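Long-range contacts in Ceg4 (Legionella pneumophila subsp. pneumophila, PDB 6AOK), which acts as an effector phosphotyrosine phosphatase of the HAD-like, magnesium-binding type that attenuates activation of eukaryotic MAPK pathways: residues F67-Y71 and Q82-L88; D20-T24 and N195-W201; Y37-Q42 and Y52-K58. Residues are numbered along the deposited sequence.

Contact 1 of 3, residues F67-Y71 and Q82-L88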
# COMPACT_ATOMS: atom_id res chain seq x y z
N PHE A 67 4.54 -18.22 1.88
CA PHE A 67 4.59 -17.57 0.58
C PHE A 67 5.54 -18.31 -0.35
O PHE A 67 5.21 -18.55 -1.52
CB PHE A 67 5.04 -16.12 0.72
CG PHE A 67 3.92 -15.16 0.98
CD1 PHE A 67 3.50 -14.89 2.28
CD2 PHE A 67 3.33 -14.51 -0.07
CE1 PHE A 67 2.48 -13.99 2.52
CE2 PHE A 67 2.29 -13.62 0.15
CZ PHE A 67 1.86 -13.36 1.45
N GLU A 68 6.72 -18.66 0.15
CA GLU A 68 7.65 -19.39 -0.71
C GLU A 68 7.12 -20.78 -1.09
O GLU A 68 7.42 -21.30 -2.17
CB GLU A 68 9.03 -19.50 -0.03
CG GLU A 68 9.76 -18.17 0.08
CD GLU A 68 11.11 -18.27 0.78
OE1 GLU A 68 11.44 -19.38 1.26
OE2 GLU A 68 11.84 -17.25 0.86
N ALA A 69 6.40 -21.44 -0.20
CA ALA A 69 5.82 -22.75 -0.54
C ALA A 69 4.79 -22.61 -1.66
O ALA A 69 4.70 -23.47 -2.56
CB ALA A 69 5.15 -23.38 0.68
N LYS A 70 4.05 -21.52 -1.65
CA LYS A 70 3.01 -21.29 -2.64
C LYS A 70 3.58 -20.83 -3.97
O LYS A 70 3.21 -21.36 -5.02
CB LYS A 70 1.99 -20.28 -2.11
CG LYS A 70 0.82 -20.10 -3.07
CD LYS A 70 -0.25 -19.30 -2.45
CE LYS A 70 -1.43 -19.02 -3.42
NZ LYS A 70 -2.07 -20.25 -3.99
N TYR A 71 4.51 -19.88 -3.95
CA TYR A 71 4.96 -19.18 -5.15
C TYR A 71 6.40 -19.47 -5.53
O TYR A 71 6.85 -18.99 -6.58
CB TYR A 71 4.79 -17.66 -4.99
CG TYR A 71 3.37 -17.18 -4.80
CD1 TYR A 71 2.95 -16.62 -3.59
CD2 TYR A 71 2.45 -17.25 -5.84
CE1 TYR A 71 1.70 -16.20 -3.43
CE2 TYR A 71 1.16 -16.82 -5.67
CZ TYR A 71 0.79 -16.29 -4.47
OH TYR A 71 -0.50 -15.84 -4.26
N GLN A 82 2.31 -17.66 -12.92
CA GLN A 82 1.75 -18.79 -12.23
C GLN A 82 0.35 -18.46 -11.70
O GLN A 82 -0.09 -17.30 -11.70
CB GLN A 82 2.66 -19.25 -11.10
CG GLN A 82 2.80 -18.29 -9.93
CD GLN A 82 3.76 -18.84 -8.90
OE1 GLN A 82 3.55 -19.92 -8.34
NE2 GLN A 82 4.85 -18.12 -8.68
N GLN A 83 -0.34 -19.50 -11.28
CA GLN A 83 -1.66 -19.36 -10.68
C GLN A 83 -1.57 -18.56 -9.39
O GLN A 83 -0.60 -18.66 -8.64
CB GLN A 83 -2.25 -20.75 -10.41
CG GLN A 83 -3.49 -20.76 -9.53
CD GLN A 83 -3.69 -22.09 -8.80
OE1 GLN A 83 -2.72 -22.80 -8.48
NE2 GLN A 83 -4.95 -22.44 -8.55
N ASP A 84 -2.59 -17.73 -9.18
CA ASP A 84 -2.80 -16.94 -7.98
C ASP A 84 -1.78 -15.84 -7.80
O ASP A 84 -1.69 -15.28 -6.71
CB ASP A 84 -2.83 -17.80 -6.71
CG ASP A 84 -4.13 -18.57 -6.58
OD1 ASP A 84 -5.01 -18.39 -7.43
OD2 ASP A 84 -4.29 -19.32 -5.59
N VAL A 85 -1.01 -15.51 -8.83
CA VAL A 85 -0.02 -14.45 -8.70
C VAL A 85 -0.70 -13.09 -8.47
O VAL A 85 -0.06 -12.14 -8.02
CB VAL A 85 0.90 -14.47 -9.95
CG1 VAL A 85 0.11 -14.07 -11.19
CG2 VAL A 85 2.09 -13.54 -9.78
N ASP A 86 -2.02 -13.00 -8.71
CA ASP A 86 -2.79 -11.79 -8.43
C ASP A 86 -2.88 -11.45 -6.95
O ASP A 86 -3.21 -10.30 -6.62
CB ASP A 86 -4.21 -11.90 -9.00
CG ASP A 86 -4.25 -11.83 -10.52
OD1 ASP A 86 -5.34 -12.01 -11.10
OD2 ASP A 86 -3.18 -11.60 -11.15
N PHE A 87 -2.59 -12.40 -6.04
CA PHE A 87 -2.40 -12.04 -4.64
C PHE A 87 -1.24 -11.08 -4.42
O PHE A 87 -1.20 -10.39 -3.39
CB PHE A 87 -2.07 -13.25 -3.79
CG PHE A 87 -3.25 -14.07 -3.39
CD1 PHE A 87 -3.88 -14.89 -4.31
CD2 PHE A 87 -3.68 -14.07 -2.06
CE1 PHE A 87 -4.94 -15.69 -3.94
CE2 PHE A 87 -4.76 -14.89 -1.68
CZ PHE A 87 -5.38 -15.70 -2.62
N LEU A 88 -0.29 -11.06 -5.33
CA LEU A 88 0.94 -10.31 -5.15
C LEU A 88 0.86 -8.94 -5.83
O LEU A 88 -0.06 -8.65 -6.60
CB LEU A 88 2.13 -11.11 -5.70
CG LEU A 88 2.33 -12.52 -5.16
CD1 LEU A 88 3.49 -13.13 -5.90
CD2 LEU A 88 2.67 -12.38 -3.70
O HOH W 1 0.42 -20.84 -6.90
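Once helix 60-71 has ended, the chain turns back on it: its last turn, F67-Y71, is met by the loop Q82-L88. Three direct hydrogen bonds join them. Q82 NE2 donates to Y71 O (3.0 Å, nearly linear at 174°), reaching a carbonyl at the helix end. At the far end of the same tyrosine, Y71 OH donates to D84 O at 2.8 Å; this carbonyl also accepts F87 N at 3.1 Å within the short 3-10 segment. The third, K70 NZ to D84 OD2 at 2.9 Å, is also a salt bridge. A type II turn from Q82 to V85 brings D84 into position for both K70 and Y71. Water 1 adds a looser link, donating to Q83 O at 3.0 Å and weakly to K70 O at 3.4 Å.

The apolar part centres on L88. Its CD1 sits over the Y71 ring, 4.1 Å from the centroid and 5° off the normal, a CH-pi contact, while L88 CD2 lies 4.1 Å from F67 CE2. Beyond the segments F67 packs edge-to-face on F36, and F78 touches both Y71 and L88.

Y71 thus works in two ways: its ring is buried against leucine, yet its hydroxyl and carbonyl both find partners on the loop, so this aromatic can be buried without stranding its polar atoms.

Contact 2 of 3, residues D20-T24 and N195-W201. With MG (magnesium ion), chain B.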
# COMPACT_ATOMS: atom_id res chain seq x y z
N ASP A 20 -5.47 -4.14 -1.13
CA ASP A 20 -6.02 -5.27 -1.90
C ASP A 20 -6.78 -4.76 -3.11
O ASP A 20 -7.77 -4.02 -2.94
CB ASP A 20 -6.97 -6.09 -1.04
CG ASP A 20 -6.30 -6.71 0.15
OD1 ASP A 20 -5.39 -7.58 -0.01
OD2 ASP A 20 -6.68 -6.30 1.27
N GLY A 21 -6.38 -5.22 -4.31
CA GLY A 21 -7.04 -4.82 -5.52
C GLY A 21 -6.55 -3.50 -6.07
O GLY A 21 -6.97 -3.10 -7.15
N THR A 22 -5.66 -2.83 -5.37
CA THR A 22 -5.02 -1.62 -5.87
C THR A 22 -3.53 -1.88 -6.04
O THR A 22 -3.02 -1.90 -7.17
CB THR A 22 -5.30 -0.47 -4.87
OG1 THR A 22 -6.74 -0.25 -4.80
CG2 THR A 22 -4.58 0.81 -5.28
N VAL A 23 -2.83 -2.13 -4.95
CA VAL A 23 -1.46 -2.62 -5.03
C VAL A 23 -1.43 -4.09 -5.51
O VAL A 23 -0.59 -4.47 -6.33
CB VAL A 23 -0.76 -2.44 -3.66
CG1 VAL A 23 0.60 -3.02 -3.68
CG2 VAL A 23 -0.65 -0.93 -3.24
N THR A 24 -2.36 -4.93 -5.04
CA THR A 24 -2.45 -6.31 -5.51
C THR A 24 -3.47 -6.40 -6.62
O THR A 24 -4.20 -5.45 -6.88
CB THR A 24 -2.84 -7.31 -4.41
OG1 THR A 24 -4.26 -7.20 -4.16
CG2 THR A 24 -2.08 -7.09 -3.19
N ASN A 195 -10.31 -0.40 -11.61
CA ASN A 195 -10.53 -1.80 -11.26
C ASN A 195 -9.18 -2.52 -11.03
O ASN A 195 -8.14 -2.05 -11.48
CB ASN A 195 -11.33 -2.49 -12.38
CG ASN A 195 -12.70 -1.85 -12.57
OD1 ASN A 195 -13.35 -1.44 -11.60
ND2 ASN A 195 -13.12 -1.71 -13.81
N PRO A 196 -9.19 -3.64 -10.28
CA PRO A 196 -7.93 -4.36 -10.01
C PRO A 196 -7.20 -4.70 -11.29
O PRO A 196 -7.83 -5.01 -12.31
CB PRO A 196 -8.39 -5.62 -9.28
CG PRO A 196 -9.66 -5.16 -8.53
CD PRO A 196 -10.32 -4.15 -9.48
N GLY A 197 -5.87 -4.58 -11.26
CA GLY A 197 -5.06 -4.79 -12.44
C GLY A 197 -4.99 -3.63 -13.40
O GLY A 197 -4.21 -3.68 -14.35
N GLU A 198 -5.75 -2.55 -13.17
CA GLU A 198 -5.83 -1.47 -14.14
C GLU A 198 -5.18 -0.18 -13.66
O GLU A 198 -5.30 0.85 -14.35
CB GLU A 198 -7.29 -1.23 -14.53
CG GLU A 198 -7.88 -2.40 -15.30
CD GLU A 198 -9.38 -2.28 -15.58
OE1 GLU A 198 -9.90 -1.14 -15.62
OE2 GLU A 198 -10.04 -3.34 -15.76
N PHE A 199 -4.50 -0.20 -12.53
CA PHE A 199 -3.71 0.95 -12.11
C PHE A 199 -2.37 0.97 -12.87
O PHE A 199 -1.67 -0.05 -12.93
CB PHE A 199 -3.45 0.89 -10.61
CG PHE A 199 -4.68 1.11 -9.79
CD1 PHE A 199 -5.50 0.02 -9.44
CD2 PHE A 199 -5.04 2.37 -9.39
CE1 PHE A 199 -6.66 0.21 -8.64
CE2 PHE A 199 -6.22 2.55 -8.61
CZ PHE A 199 -6.99 1.46 -8.24
N GLU A 200 -2.01 2.14 -13.41
CA GLU A 200 -0.81 2.31 -14.25
C GLU A 200 0.37 2.69 -13.36
O GLU A 200 0.90 3.81 -13.39
CB GLU A 200 -1.07 3.36 -15.32
CG GLU A 200 -2.16 2.98 -16.30
CD GLU A 200 -2.36 4.01 -17.44
OE1 GLU A 200 -1.37 4.68 -17.86
OE2 GLU A 200 -3.51 4.10 -17.95
N TRP A 201 0.79 1.74 -12.54
CA TRP A 201 1.86 2.01 -11.59
C TRP A 201 3.11 2.55 -12.27
O TRP A 201 3.85 3.34 -11.68
CB TRP A 201 2.19 0.73 -10.81
CG TRP A 201 1.10 0.38 -9.84
CD1 TRP A 201 0.21 -0.65 -9.95
CD2 TRP A 201 0.77 1.06 -8.62
NE1 TRP A 201 -0.63 -0.66 -8.88
CE2 TRP A 201 -0.32 0.38 -8.05
CE3 TRP A 201 1.31 2.17 -7.94
CZ2 TRP A 201 -0.89 0.75 -6.82
CZ3 TRP A 201 0.73 2.56 -6.71
CH2 TRP A 201 -0.36 1.83 -6.17
MG MG B . -9.23 -2.67 -2.55
O HOH W 2 -4.29 -3.65 -9.15
O HOH W 3 -9.41 -3.29 -0.61
O HOH W 4 -10.65 -1.23 -1.96
O HOH W 5 -10.68 -4.06 -3.19
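Neither D20-T24 nor the loop N195-F199 is regular, and the two come closest where G21 and P196 lie with CA atoms 4.6 Å apart. G21 has phi/psi of 84/-4°, at which a beta carbon would press on the preceding carbonyl and crowd P196 CG. Opposite it, a type II turn runs from N195 to E198, closed by E198 N to N195 O at 3.0 Å, with G197 at the positive-phi position. The backbones touch through a CA-H...O contact, P196 CA to G21 O at 3.3 Å. Water 2 accepts from G197 N at 2.8 Å and lies 2.9 Å from both T22 O and T24 O.

Among the side chains, W201 NE1 donates to T22 O at 3.2 Å, and W201 CZ2 packs 4.0 Å from V23 CG2; the indole also meets F96 and F97 of helix 91-100. T22 CG2 stands over the face of F199, 4.0 Å from the ring centroid, while T22 OG1 turns to D18 as its hydrogen-bond partner. G21 N bonds to T24 OG1 at 2.9 Å.

Just before this bend, D20 O binds magnesium at 2.0 Å, with three waters, D18 and D167 filling the other positions. This chain is the N-terminal, HAD-like phosphatase part of the longer Ceg4. The sequence D18, D20, T22 after strand 13-17 fits the DxDx(T/V) motif, the signature loop of the HAD phosphatase active site.

Contact 3 of 3, residues Y37-Q42 and Y52-K58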
# COMPACT_ATOMS: atom_id res chain seq x y z
N TYR A 37 -4.68 -17.21 2.57
CA TYR A 37 -4.64 -16.21 3.62
C TYR A 37 -4.92 -16.83 4.99
O TYR A 37 -4.26 -16.50 6.00
CB TYR A 37 -5.67 -15.14 3.32
CG TYR A 37 -5.62 -13.93 4.22
CD1 TYR A 37 -6.23 -13.94 5.48
CD2 TYR A 37 -4.95 -12.79 3.80
CE1 TYR A 37 -6.16 -12.81 6.30
CE2 TYR A 37 -4.89 -11.66 4.60
CZ TYR A 37 -5.48 -11.67 5.83
OH TYR A 37 -5.39 -10.55 6.63
N GLN A 38 -5.91 -17.70 5.06
CA GLN A 38 -6.27 -18.29 6.35
C GLN A 38 -5.14 -19.14 6.89
O GLN A 38 -4.98 -19.27 8.12
CB GLN A 38 -7.55 -19.14 6.19
CG GLN A 38 -8.78 -18.20 5.91
CD GLN A 38 -9.27 -17.53 7.18
OE1 GLN A 38 -9.28 -18.12 8.27
NE2 GLN A 38 -9.74 -16.35 7.03
N SER A 39 -4.34 -19.75 6.01
CA SER A 39 -3.18 -20.55 6.45
C SER A 39 -2.12 -19.71 7.14
O SER A 39 -1.24 -20.27 7.83
CB SER A 39 -2.55 -21.30 5.25
OG SER A 39 -1.74 -20.41 4.43
N LEU A 40 -2.16 -18.38 6.97
CA LEU A 40 -1.18 -17.53 7.65
C LEU A 40 -1.59 -17.21 9.08
O LEU A 40 -0.83 -16.54 9.79
CB LEU A 40 -1.00 -16.21 6.90
CG LEU A 40 -0.63 -16.32 5.41
CD1 LEU A 40 -0.71 -14.97 4.73
CD2 LEU A 40 0.81 -16.84 5.31
N LEU A 41 -2.78 -17.61 9.52
CA LEU A 41 -3.23 -17.30 10.88
C LEU A 41 -2.86 -18.44 11.82
O LEU A 41 -2.97 -19.60 11.47
CB LEU A 41 -4.74 -17.04 10.91
CG LEU A 41 -5.22 -15.99 9.87
CD1 LEU A 41 -6.78 -15.88 9.89
CD2 LEU A 41 -4.61 -14.63 10.18
N GLN A 42 -2.45 -18.09 13.04
CA GLN A 42 -2.27 -19.10 14.08
C GLN A 42 -3.57 -19.88 14.27
O GLN A 42 -4.66 -19.30 14.19
CB GLN A 42 -1.86 -18.42 15.39
CG GLN A 42 -0.48 -17.75 15.28
CD GLN A 42 -0.13 -17.04 16.57
OE1 GLN A 42 -0.45 -17.53 17.66
NE2 GLN A 42 0.49 -15.87 16.47
N TYR A 52 -10.55 -12.83 10.05
CA TYR A 52 -9.33 -12.57 9.27
C TYR A 52 -8.55 -11.42 9.85
O TYR A 52 -7.33 -11.33 9.66
CB TYR A 52 -9.63 -12.28 7.79
CG TYR A 52 -10.07 -10.84 7.55
CD1 TYR A 52 -11.41 -10.49 7.64
CD2 TYR A 52 -9.14 -9.85 7.29
CE1 TYR A 52 -11.83 -9.18 7.48
CE2 TYR A 52 -9.54 -8.52 7.13
CZ TYR A 52 -10.89 -8.20 7.21
OH TYR A 52 -11.29 -6.86 7.03
N LYS A 53 -9.21 -10.56 10.59
CA LYS A 53 -8.61 -9.27 10.93
C LYS A 53 -7.92 -9.34 12.28
O LYS A 53 -6.87 -8.73 12.46
CB LYS A 53 -9.70 -8.19 10.92
CG LYS A 53 -9.28 -6.75 11.35
CD LYS A 53 -8.92 -5.90 10.15
CE LYS A 53 -8.55 -4.46 10.63
NZ LYS A 53 -8.45 -3.70 9.43
N ASN A 54 -8.46 -10.11 13.21
CA ASN A 54 -8.01 -10.04 14.60
C ASN A 54 -7.37 -11.32 15.10
O ASN A 54 -6.72 -11.28 16.13
CB ASN A 54 -9.18 -9.70 15.52
CG ASN A 54 -9.79 -8.35 15.18
OD1 ASN A 54 -9.06 -7.35 15.10
ND2 ASN A 54 -11.10 -8.34 14.91
N THR A 55 -7.51 -12.43 14.40
CA THR A 55 -6.82 -13.64 14.83
C THR A 55 -5.30 -13.43 14.71
O THR A 55 -4.83 -12.95 13.67
CB THR A 55 -7.25 -14.82 13.95
OG1 THR A 55 -8.68 -14.99 14.04
CG2 THR A 55 -6.55 -16.14 14.43
N PRO A 56 -4.51 -13.78 15.73
CA PRO A 56 -3.06 -13.53 15.64
C PRO A 56 -2.46 -14.25 14.44
O PRO A 56 -2.85 -15.37 14.07
CB PRO A 56 -2.52 -14.06 16.98
CG PRO A 56 -3.69 -13.85 17.97
CD PRO A 56 -4.90 -14.23 17.09
N MSE A 57 -1.55 -13.57 13.77
CA MSE A 57 -0.93 -14.13 12.57
C MSE A 57 0.29 -14.94 12.95
O MSE A 57 0.90 -14.71 13.99
CB MSE A 57 -0.55 -13.01 11.59
CG MSE A 57 -0.14 -13.50 10.23
SE MSE A 57 -0.47 -12.19 8.79
CE MSE A 57 -2.38 -12.31 8.58
N LYS A 58 0.62 -15.95 12.13
CA LYS A 58 1.86 -16.68 12.34
C LYS A 58 3.04 -15.70 12.29
O LYS A 58 2.97 -14.62 11.71
CB LYS A 58 2.02 -17.77 11.28
CG LYS A 58 1.10 -18.99 11.60
CD LYS A 58 1.01 -19.99 10.50
CE LYS A 58 -0.00 -21.12 10.84
NZ LYS A 58 -0.11 -22.02 9.62
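An isolated beta bridge, with L41 and M57 as an antiparallel non-hydrogen-bonded pair (CA atoms 4.3 Å apart), ties the chain running on from helix 35-39 to the loop before helix 60-71. Both lie in the insertion that follows the first core strand, where HAD phosphatases of the C1 class carry their cap. The flanking bonds are K58 N to L40 O at 2.8 Å and Q42 N to P56 O at 2.9 Å. A side chain from each segment adds a bond beside the bridge: Q42 NE2 donates to M57 O (2.8 Å, 170°), and K58 NZ donates to S39 O at 2.7 Å. Other polar ends look elsewhere: Y37 OH bonds to N114, Q38 OE1 to Q50, Y52 OH to K113 and T55 OG1 to D51, while R115 NH1 serves both Y52 O and T55 O. Inside this polar frame, the selenomethionine M57 fills an apolar gap, its CE lying 3.6 Å from L41 CD2 and 4.2 Å from Y37 CZ.

How the contacts relate
The three contacts show how bonding changes with place in the fold. Contact 2 is mostly buried, centred about 10 Å from the middle of the chain, and joins loops 171 residues apart beside the metal; it consists of packing, a shared water and one direct hydrogen bond. Contacts 1 and 3, centred 18 and 19 Å out, close short loops within the insertion between the first two core strands and rely on several direct hydrogen bonds, with a salt bridge only in contact 1. They share a boundary at F67 CE1 and L40 CD1, 4.0 Å apart. Contact 1 also reaches contact 2, with D86 O 3.7 Å from T24 CB, whereas contacts 2 and 3 do not touch.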